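Local coordinates for Lactamase_B domain-containing protein (Bacillus lehensis G1, PDB 7EV5) that probably acts as a zinc-dependent hydrolase of the metallo-beta-lactamase fold, resembling both B3 beta-lactamases and glyoxalase II, at residues 28-41 / 57-70. Numbering follows the deposited sequence. Where two conformers were deposited one is given.
With ZN (zinc ion), chain C.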
ATOM      1  N   ASP A  28      -2.872  -0.048   3.674  1.00  8.79           N
ATOM      2  CA  ASP A  28      -3.704   0.837   2.867  1.00  8.52           C
ATOM      3  C   ASP A  28      -5.205   0.766   3.154  1.00  9.43           C
ATOM      4  O   ASP A  28      -5.995   0.438   2.260  1.00 10.25           O
ATOM      5  CB  ASP A  28      -3.447   0.607   1.381  1.00  9.56           C
ATOM      6  CG  ASP A  28      -2.042   0.973   0.950  1.00  7.81           C
ATOM      7  OD1 ASP A  28      -1.212   1.361   1.796  1.00  8.92           O
ATOM      8  OD2 ASP A  28      -1.752   0.866  -0.265  1.00  9.13           O
ATOM      9  N   PRO A  29      -5.633   1.057   4.385  1.00  9.12           N
ATOM     10  CA  PRO A  29      -7.071   1.130   4.682  1.00 10.10           C
ATOM     11  C   PRO A  29      -7.689   2.405   4.122  1.00  8.57           C
ATOM     12  O   PRO A  29      -7.613   3.468   4.746  1.00 10.33           O
ATOM     13  CB  PRO A  29      -7.100   1.096   6.214  1.00 11.35           C
ATOM     14  CG  PRO A  29      -5.834   1.773   6.633  1.00  9.42           C
ATOM     15  CD  PRO A  29      -4.813   1.491   5.531  1.00  9.83           C
ATOM     16  N   GLY A  30      -8.287   2.299   2.936  1.00 11.21           N
ATOM     17  CA  GLY A  30      -8.561   3.468   2.126  1.00 10.85           C
ATOM     18  C   GLY A  30      -9.939   4.084   2.256  1.00 10.54           C
ATOM     19  O   GLY A  30     -10.124   5.253   1.919  1.00 12.85           O
ATOM     20  N   GLY A  31     -10.903   3.303   2.729  1.00 13.57           N
ATOM     21  CA  GLY A  31     -12.280   3.756   2.827  1.00 15.27           C
ATOM     22  C   GLY A  31     -13.071   2.712   3.577  1.00 13.77           C
ATOM     23  O   GLY A  31     -12.520   1.721   4.060  1.00 13.05           O
ATOM     24  N   ASP A  32     -14.378   2.960   3.681  1.00 15.57           N
ATOM     25  CA  ASP A  32     -15.320   2.023   4.300  1.00 14.82           C
ATOM     26  C   ASP A  32     -14.736   1.416   5.578  1.00 13.56           C
ATOM     27  O   ASP A  32     -14.654   0.196   5.746  1.00 14.12           O
ATOM     28  CB  ASP A  32     -15.746   0.953   3.297  1.00 15.91           C
ATOM     29  CG  ASP A  32     -17.036   0.265   3.675  1.00 20.00           C
ATOM     30  OD1 ASP A  32     -17.582   0.535   4.768  1.00 24.94           O
ATOM     31  OD2 ASP A  32     -17.502  -0.557   2.865  1.00 22.43           O
ATOM     32  N   ALA A  33     -14.301   2.302   6.484  1.00 12.80           N
ATOM     33  CA  ALA A  33     -13.583   1.865   7.677  1.00 12.96           C
ATOM     34  C   ALA A  33     -14.364   0.815   8.450  1.00 14.74           C
ATOM     35  O   ALA A  33     -13.784  -0.146   8.958  1.00 14.69           O
ATOM     36  CB  ALA A  33     -13.286   3.059   8.586  1.00 15.21           C
ATOM     37  N   GLU A  34     -15.684   0.983   8.539  1.00 16.54           N
ATOM     38  CA  GLU A  34     -16.498   0.098   9.365  1.00 15.69           C
ATOM     39  C   GLU A  34     -16.512  -1.323   8.816  1.00 12.76           C
ATOM     40  O   GLU A  34     -16.521  -2.287   9.587  1.00 15.03           O
ATOM     41  CB  GLU A  34     -17.916   0.663   9.488  1.00 16.50           C
ATOM     42  CG  GLU A  34     -18.009   1.956  10.284  1.00 21.53           C
ATOM     43  CD  GLU A  34     -17.393   3.141   9.568  1.00 16.48           C
ATOM     44  OE1 GLU A  34     -17.497   3.219   8.317  1.00 20.85           O
ATOM     45  OE2 GLU A  34     -16.800   3.991  10.261  1.00 23.47           O
ATOM     46  N   ALA A  35     -16.496  -1.479   7.493  1.00 15.37           N
ATOM     47  CA  ALA A  35     -16.415  -2.820   6.924  1.00 17.02           C
ATOM     48  C   ALA A  35     -15.103  -3.499   7.297  1.00 13.97           C
ATOM     49  O   ALA A  35     -15.076  -4.698   7.599  1.00 13.66           O
ATOM     50  CB  ALA A  35     -16.566  -2.761   5.407  1.00 15.43           C
ATOM     51  N   LEU A  36     -13.998  -2.750   7.263  1.00 12.30           N
ATOM     52  CA  LEU A  36     -12.704  -3.325   7.610  1.00 11.91           C
ATOM     53  C   LEU A  36     -12.604  -3.601   9.105  1.00 12.81           C
ATOM     54  O   LEU A  36     -12.152  -4.681   9.506  1.00 12.75           O
ATOM     55  CB  LEU A  36     -11.579  -2.400   7.149  1.00 11.79           C
ATOM     56  CG  LEU A  36     -10.163  -2.849   7.543  1.00 10.59           C
ATOM     57  CD1 LEU A  36      -9.807  -4.186   6.927  1.00 13.09           C
ATOM     58  CD2 LEU A  36      -9.155  -1.778   7.128  1.00 12.01           C
ATOM     59  N   ILE A  37     -13.022  -2.640   9.940  1.00 12.24           N
ATOM     60  CA  ILE A  37     -12.916  -2.796  11.394  1.00 12.26           C
ATOM     61  C   ILE A  37     -13.777  -3.956  11.878  1.00 14.21           C
ATOM     62  O   ILE A  37     -13.322  -4.800  12.660  1.00 16.11           O
ATOM     63  CB  ILE A  37     -13.274  -1.481  12.113  1.00 15.87           C
ATOM     64  CG1 ILE A  37     -12.168  -0.444  11.910  1.00 17.20           C
ATOM     65  CG2 ILE A  37     -13.494  -1.724  13.611  1.00 19.22           C
ATOM     66  CD1 ILE A  37     -12.622   0.978  12.183  1.00 18.82           C
ATOM     67  N   THR A  38     -15.032  -4.018  11.416  1.00 14.16           N
ATOM     68  CA  THR A  38     -15.913  -5.094  11.869  1.00 15.10           C
ATOM     69  C   THR A  38     -15.441  -6.455  11.376  1.00 15.61           C
ATOM     70  O   THR A  38     -15.592  -7.447  12.096  1.00 15.02           O
ATOM     71  CB  THR A  38     -17.381  -4.831  11.510  1.00 16.36           C
ATOM     72  OG1 THR A  38     -17.533  -4.729  10.091  1.00 16.93           O
ATOM     73  CG2 THR A  38     -17.893  -3.552  12.181  1.00 19.37           C
ATOM     74  N   TRP A  39     -14.855  -6.534  10.171  1.00 14.55           N
ATOM     75  CA  TRP A  39     -14.295  -7.807   9.721  1.00 12.98           C
ATOM     76  C   TRP A  39     -13.167  -8.263  10.635  1.00 14.22           C
ATOM     77  O   TRP A  39     -13.123  -9.426  11.055  1.00 15.10           O
ATOM     78  CB  TRP A  39     -13.805  -7.724   8.275  1.00 16.03           C
ATOM     79  CG  TRP A  39     -13.199  -9.019   7.786  1.00 13.52           C
ATOM     80  CD1 TRP A  39     -13.874 -10.100   7.324  1.00 14.22           C
ATOM     81  CD2 TRP A  39     -11.808  -9.365   7.738  1.00 13.89           C
ATOM     82  NE1 TRP A  39     -12.996 -11.097   6.973  1.00 19.20           N
ATOM     83  CE2 TRP A  39     -11.719 -10.671   7.224  1.00 16.79           C
ATOM     84  CE3 TRP A  39     -10.628  -8.699   8.079  1.00 14.16           C
ATOM     85  CZ2 TRP A  39     -10.500 -11.322   7.037  1.00 17.28           C
ATOM     86  CZ3 TRP A  39      -9.415  -9.348   7.891  1.00 18.77           C
ATOM     87  CH2 TRP A  39      -9.364 -10.645   7.374  1.00 15.70           C
ATOM     88  N   LEU A  40     -12.240  -7.354  10.954  1.00 14.73           N
ATOM     89  CA  LEU A  40     -11.147  -7.700  11.856  1.00 15.61           C
ATOM     90  C   LEU A  40     -11.679  -8.216  13.187  1.00 15.50           C
ATOM     91  O   LEU A  40     -11.155  -9.191  13.741  1.00 14.21           O
ATOM     92  CB  LEU A  40     -10.255  -6.478  12.086  1.00 14.67           C
ATOM     93  CG  LEU A  40      -9.403  -6.036  10.894  1.00 11.81           C
ATOM     94  CD1 LEU A  40      -8.990  -4.593  11.069  1.00 13.76           C
ATOM     95  CD2 LEU A  40      -8.188  -6.945  10.738  1.00 13.79           C
ATOM     96  N   LYS A  41     -12.720  -7.575  13.708  1.00 15.65           N
ATOM     97  CA  LYS A  41     -13.279  -7.983  14.996  1.00 15.74           C
ATOM     98  C   LYS A  41     -14.022  -9.309  14.895  1.00 19.14           C
ATOM     99  O   LYS A  41     -13.917 -10.150  15.796  1.00 18.34           O
ATOM    100  CB  LYS A  41     -14.172  -6.878  15.551  1.00 17.49           C
ATOM    101  CG  LYS A  41     -13.389  -5.631  15.906  1.00 21.42           C
ATOM    102  CD  LYS A  41     -14.184  -4.670  16.757  1.00 32.43           C
ATOM    103  CE  LYS A  41     -13.272  -3.632  17.392  1.00 31.24           C
ATOM    104  NZ  LYS A  41     -12.442  -4.197  18.492  1.00 35.86           N
ATOM    105  N   PHE A  57      -5.297   9.752  -1.306  1.00  9.07           N
ATOM    106  CA  PHE A  57      -6.531   9.727  -0.515  1.00  9.97           C
ATOM    107  C   PHE A  57      -7.206   8.355  -0.525  1.00  9.55           C
ATOM    108  O   PHE A  57      -7.821   7.952   0.472  1.00 10.89           O
ATOM    109  CB  PHE A  57      -7.501  10.802  -1.026  1.00 11.35           C
ATOM    110  CG  PHE A  57      -8.137  10.460  -2.354  1.00 10.68           C
ATOM    111  CD1 PHE A  57      -9.394   9.858  -2.416  1.00 12.74           C
ATOM    112  CD2 PHE A  57      -7.465  10.723  -3.540  1.00 12.44           C
ATOM    113  CE1 PHE A  57      -9.964   9.538  -3.639  1.00 14.60           C
ATOM    114  CE2 PHE A  57      -8.030  10.402  -4.769  1.00 13.59           C
ATOM    115  CZ  PHE A  57      -9.282   9.804  -4.819  1.00 14.09           C
ATOM    116  N   ASP A  58      -7.148   7.639  -1.650  1.00  8.41           N
ATOM    117  CA  ASP A  58      -7.861   6.376  -1.772  1.00  9.55           C
ATOM    118  C   ASP A  58      -7.205   5.255  -0.985  1.00 10.89           C
ATOM    119  O   ASP A  58      -7.769   4.161  -0.898  1.00 10.16           O
ATOM    120  CB  ASP A  58      -8.046   5.998  -3.253  1.00 10.12           C
ATOM    121  CG  ASP A  58      -6.726   5.858  -4.002  1.00  8.82           C
ATOM    122  OD1 ASP A  58      -5.950   6.843  -4.024  1.00 12.33           O
ATOM    123  OD2 ASP A  58      -6.505   4.766  -4.583  1.00 10.05           O
ATOM    124  N   HIS A  59      -6.038   5.509  -0.398  1.00  8.89           N
ATOM    125  CA  HIS A  59      -5.352   4.538   0.439  1.00  8.01           C
ATOM    126  C   HIS A  59      -5.395   4.874   1.920  1.00  8.58           C
ATOM    127  O   HIS A  59      -4.896   4.078   2.727  1.00  8.71           O
ATOM    128  CB  HIS A  59      -3.893   4.373  -0.032  1.00  9.78           C
ATOM    129  CG  HIS A  59      -3.796   3.870  -1.438  1.00  8.62           C
ATOM    130  ND1 HIS A  59      -3.349   2.605  -1.764  1.00  8.18           N
ATOM    131  CD2 HIS A  59      -4.160   4.452  -2.602  1.00  9.18           C
ATOM    132  CE1 HIS A  59      -3.433   2.438  -3.074  1.00  8.53           C
ATOM    133  NE2 HIS A  59      -3.936   3.540  -3.605  1.00  7.89           N
ATOM    134  N   ILE A  60      -5.987   6.009   2.311  1.00  9.35           N
ATOM    135  CA  ILE A  60      -5.854   6.526   3.672  1.00  9.40           C
ATOM    136  C   ILE A  60      -7.177   6.886   4.327  1.00 13.01           C
ATOM    137  O   ILE A  60      -7.178   7.303   5.490  1.00 11.70           O
ATOM    138  CB  ILE A  60      -4.894   7.727   3.758  1.00  8.50           C
ATOM    139  CG1 ILE A  60      -5.536   8.934   3.060  1.00 10.71           C
ATOM    140  CG2 ILE A  60      -3.528   7.360   3.181  1.00 11.40           C
ATOM    141  CD1 ILE A  60      -4.810  10.241   3.293  1.00 12.40           C
ATOM    142  N   GLY A  61      -8.302   6.753   3.630  1.00 11.62           N
ATOM    143  CA  GLY A  61      -9.553   7.286   4.157  1.00 11.68           C
ATOM    144  C   GLY A  61     -10.024   6.635   5.441  1.00 12.79           C
ATOM    145  O   GLY A  61     -10.751   7.258   6.217  1.00 14.24           O
ATOM    146  N   ALA A  62      -9.617   5.391   5.691  1.00 11.02           N
ATOM    147  CA  ALA A  62      -9.985   4.681   6.911  1.00 11.30           C
ATOM    148  C   ALA A  62      -8.882   4.685   7.970  1.00 12.26           C
ATOM    149  O   ALA A  62      -9.042   4.046   9.014  1.00 13.79           O
ATOM    150  CB  ALA A  62     -10.395   3.249   6.576  1.00 12.71           C
ATOM    151  N   VAL A  63      -7.779   5.404   7.736  1.00 10.71           N
ATOM    152  CA  VAL A  63      -6.655   5.372   8.676  1.00 11.38           C
ATOM    153  C   VAL A  63      -7.074   5.858  10.064  1.00 13.73           C
ATOM    154  O   VAL A  63      -6.783   5.204  11.069  1.00 15.04           O
ATOM    155  CB  VAL A  63      -5.457   6.159   8.111  1.00 11.03           C
ATOM    156  CG1 VAL A  63      -4.424   6.428   9.193  1.00 11.63           C
ATOM    157  CG2 VAL A  63      -4.812   5.388   6.973  1.00 11.22           C
ATOM    158  N   ASP A  64      -7.758   7.006  10.140  1.00 14.37           N
ATOM    159  CA  ASP A  64      -8.166   7.564  11.433  1.00 16.23           C
ATOM    160  C   ASP A  64      -8.942   6.534  12.248  1.00 15.15           C
ATOM    161  O   ASP A  64      -8.608   6.247  13.406  1.00 15.84           O
ATOM    162  CB  ASP A  64      -9.077   8.777  11.200  1.00 19.24           C
ATOM    163  CG  ASP A  64      -8.319  10.075  10.933  1.00 23.21           C
ATOM    164  OD1 ASP A  64      -7.157  10.227  11.376  1.00 18.58           O
ATOM    165  OD2 ASP A  64      -8.912  10.967  10.279  1.00 23.70           O
ATOM    166  N   ALA A  65      -9.990   5.971  11.653  1.00 14.67           N
ATOM    167  CA  ALA A  65     -10.862   5.068  12.395  1.00 14.70           C
ATOM    168  C   ALA A  65     -10.124   3.803  12.804  1.00 17.64           C
ATOM    169  O   ALA A  65     -10.265   3.332  13.935  1.00 16.04           O
ATOM    170  CB  ALA A  65     -12.098   4.735  11.564  1.00 16.94           C
ATOM    171  N   VAL A  66      -9.323   3.239  11.905  1.00 14.46           N
ATOM    172  CA  VAL A  66      -8.584   2.027  12.237  1.00 15.26           C
ATOM    173  C   VAL A  66      -7.534   2.320  13.309  1.00 14.01           C
ATOM    174  O   VAL A  66      -7.407   1.583  14.297  1.00 15.81           O
ATOM    175  CB  VAL A  66      -7.973   1.409  10.963  1.00 16.04           C
ATOM    176  CG1 VAL A  66      -7.088   0.250  11.320  1.00 15.86           C
ATOM    177  CG2 VAL A  66      -9.078   0.943  10.022  1.00 13.30           C
ATOM    178  N   ARG A  67      -6.775   3.405  13.134  1.00 13.77           N
ATOM    179  CA  ARG A  67      -5.766   3.785  14.119  0.52 15.81           C
ATOM    180  C   ARG A  67      -6.394   4.027  15.489  1.00 17.31           C
ATOM    181  O   ARG A  67      -5.880   3.563  16.513  1.00 20.13           O
ATOM    182  CB  ARG A  67      -5.032   5.033  13.621  0.52 16.53           C
ATOM    183  CG  ARG A  67      -3.938   5.564  14.513  0.52 16.98           C
ATOM    184  CD  ARG A  67      -3.666   7.030  14.166  0.52 15.92           C
ATOM    185  NE  ARG A  67      -4.801   7.878  14.527  0.52 17.96           N
ATOM    186  CZ  ARG A  67      -5.424   8.708  13.696  0.52 17.56           C
ATOM    187  NH1 ARG A  67      -5.028   8.829  12.436  0.52 13.32           N
ATOM    188  NH2 ARG A  67      -6.451   9.426  14.129  0.52 15.06           N
ATOM    189  N   ASP A  68      -7.517   4.752  15.523  1.00 17.30           N
ATOM    190  CA  ASP A  68      -8.163   5.073  16.796  1.00 17.74           C
ATOM    191  C   ASP A  68      -8.753   3.830  17.450  1.00 19.87           C
ATOM    192  O   ASP A  68      -8.639   3.649  18.669  1.00 21.77           O
ATOM    193  CB  ASP A  68      -9.259   6.121  16.580  1.00 18.84           C
ATOM    194  CG  ASP A  68      -8.708   7.508  16.253  1.00 19.93           C
ATOM    195  OD1 ASP A  68      -7.494   7.745  16.421  1.00 20.46           O
ATOM    196  OD2 ASP A  68      -9.514   8.371  15.834  1.00 25.75           O
ATOM    197  N   THR A  69      -9.399   2.969  16.658  1.00 15.92           N
ATOM    198  CA  THR A  69     -10.060   1.788  17.209  1.00 17.71           C
ATOM    199  C   THR A  69      -9.064   0.830  17.847  1.00 18.35           C
ATOM    200  O   THR A  69      -9.325   0.280  18.922  1.00 20.92           O
ATOM    201  CB  THR A  69     -10.837   1.067  16.106  1.00 18.88           C
ATOM    202  OG1 THR A  69     -11.889   1.911  15.634  1.00 18.30           O
ATOM    203  CG2 THR A  69     -11.426  -0.242  16.618  1.00 19.91           C
ATOM    204  N   PHE A  70      -7.919   0.607  17.196  1.00 16.88           N
ATOM    205  CA  PHE A  70      -6.993  -0.432  17.614  1.00 16.31           C
ATOM    206  C   PHE A  70      -5.743   0.087  18.311  1.00 15.47           C
ATOM    207  O   PHE A  70      -4.945  -0.728  18.793  1.00 19.45           O
ATOM    208  CB  PHE A  70      -6.593  -1.314  16.421  1.00 18.80           C
ATOM    209  CG  PHE A  70      -7.735  -2.089  15.831  1.00 17.10           C
ATOM    210  CD1 PHE A  70      -8.260  -3.191  16.495  1.00 15.72           C
ATOM    211  CD2 PHE A  70      -8.280  -1.724  14.609  1.00 16.85           C
ATOM    212  CE1 PHE A  70      -9.310  -3.902  15.947  1.00 17.37           C
ATOM    213  CE2 PHE A  70      -9.328  -2.429  14.060  1.00 18.12           C
ATOM    214  CZ  PHE A  70      -9.849  -3.518  14.729  1.00 20.48           C
TER
HETATM  215 ZN    ZN C 302      -4.500   4.002  -5.527  1.00 11.60          ZN
HETATM  216  O   HOH W   1     -10.651   7.544   0.747  1.00 18.26           O
HETATM  217  O   HOH W   2      -3.936   5.914  -5.707  1.00 11.56           O
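H59 hands its two ring nitrogens to different partners: NE2 coordinates zinc at 2.1 Å, while ND1 donates to OD2 of D28 at 2.8 Å. D28 OD2 sits close to the imidazole plane, at the ring edge, but the carboxylate itself is turned 85° to the ring, so the N-H meets OD2 from above the carboxylate plane. With T53 also bonded to OD2, D28 acts as a second-shell residue that, together with zinc at NE2, fixes the ring's rotation and may make NE2 a stronger zinc donor. D58 OD2 joins the same metal at 2.3 Å and also forms a hydrogen bond with T12; D150, H191 and a water complete the site. Next along the chain, the amide of A62 donates to P29 O (2.9 Å), and G61 N makes a weaker bond to G30 O, which a water links to F57 O. G30 CA comes within 3.2 Å of D58 O in a CA-H...O contact.

Beyond these loops, helices 33-41 and 63-70 run side by side, their axes crossing at -30°. A33 CB meets the methyls of A62 and A65, the small side chains allowing close approach. I37 is a knob among A65, V66, T69 and F70; with CG1 anti to its carbonyl carbon (chi1 -72°), the chain passes V66 CG2 and carries CD1 toward T69 OG1. Farther out, L40 CD1 touches F70 CE2 at 3.7 Å. Two helices packed against a sheet, their preceding loops converging on a dinuclear zinc centre, are characteristic of the alpha-beta/beta-alpha metallo-beta-lactamase fold, whose HxHxDH motif supplies D58 and H59.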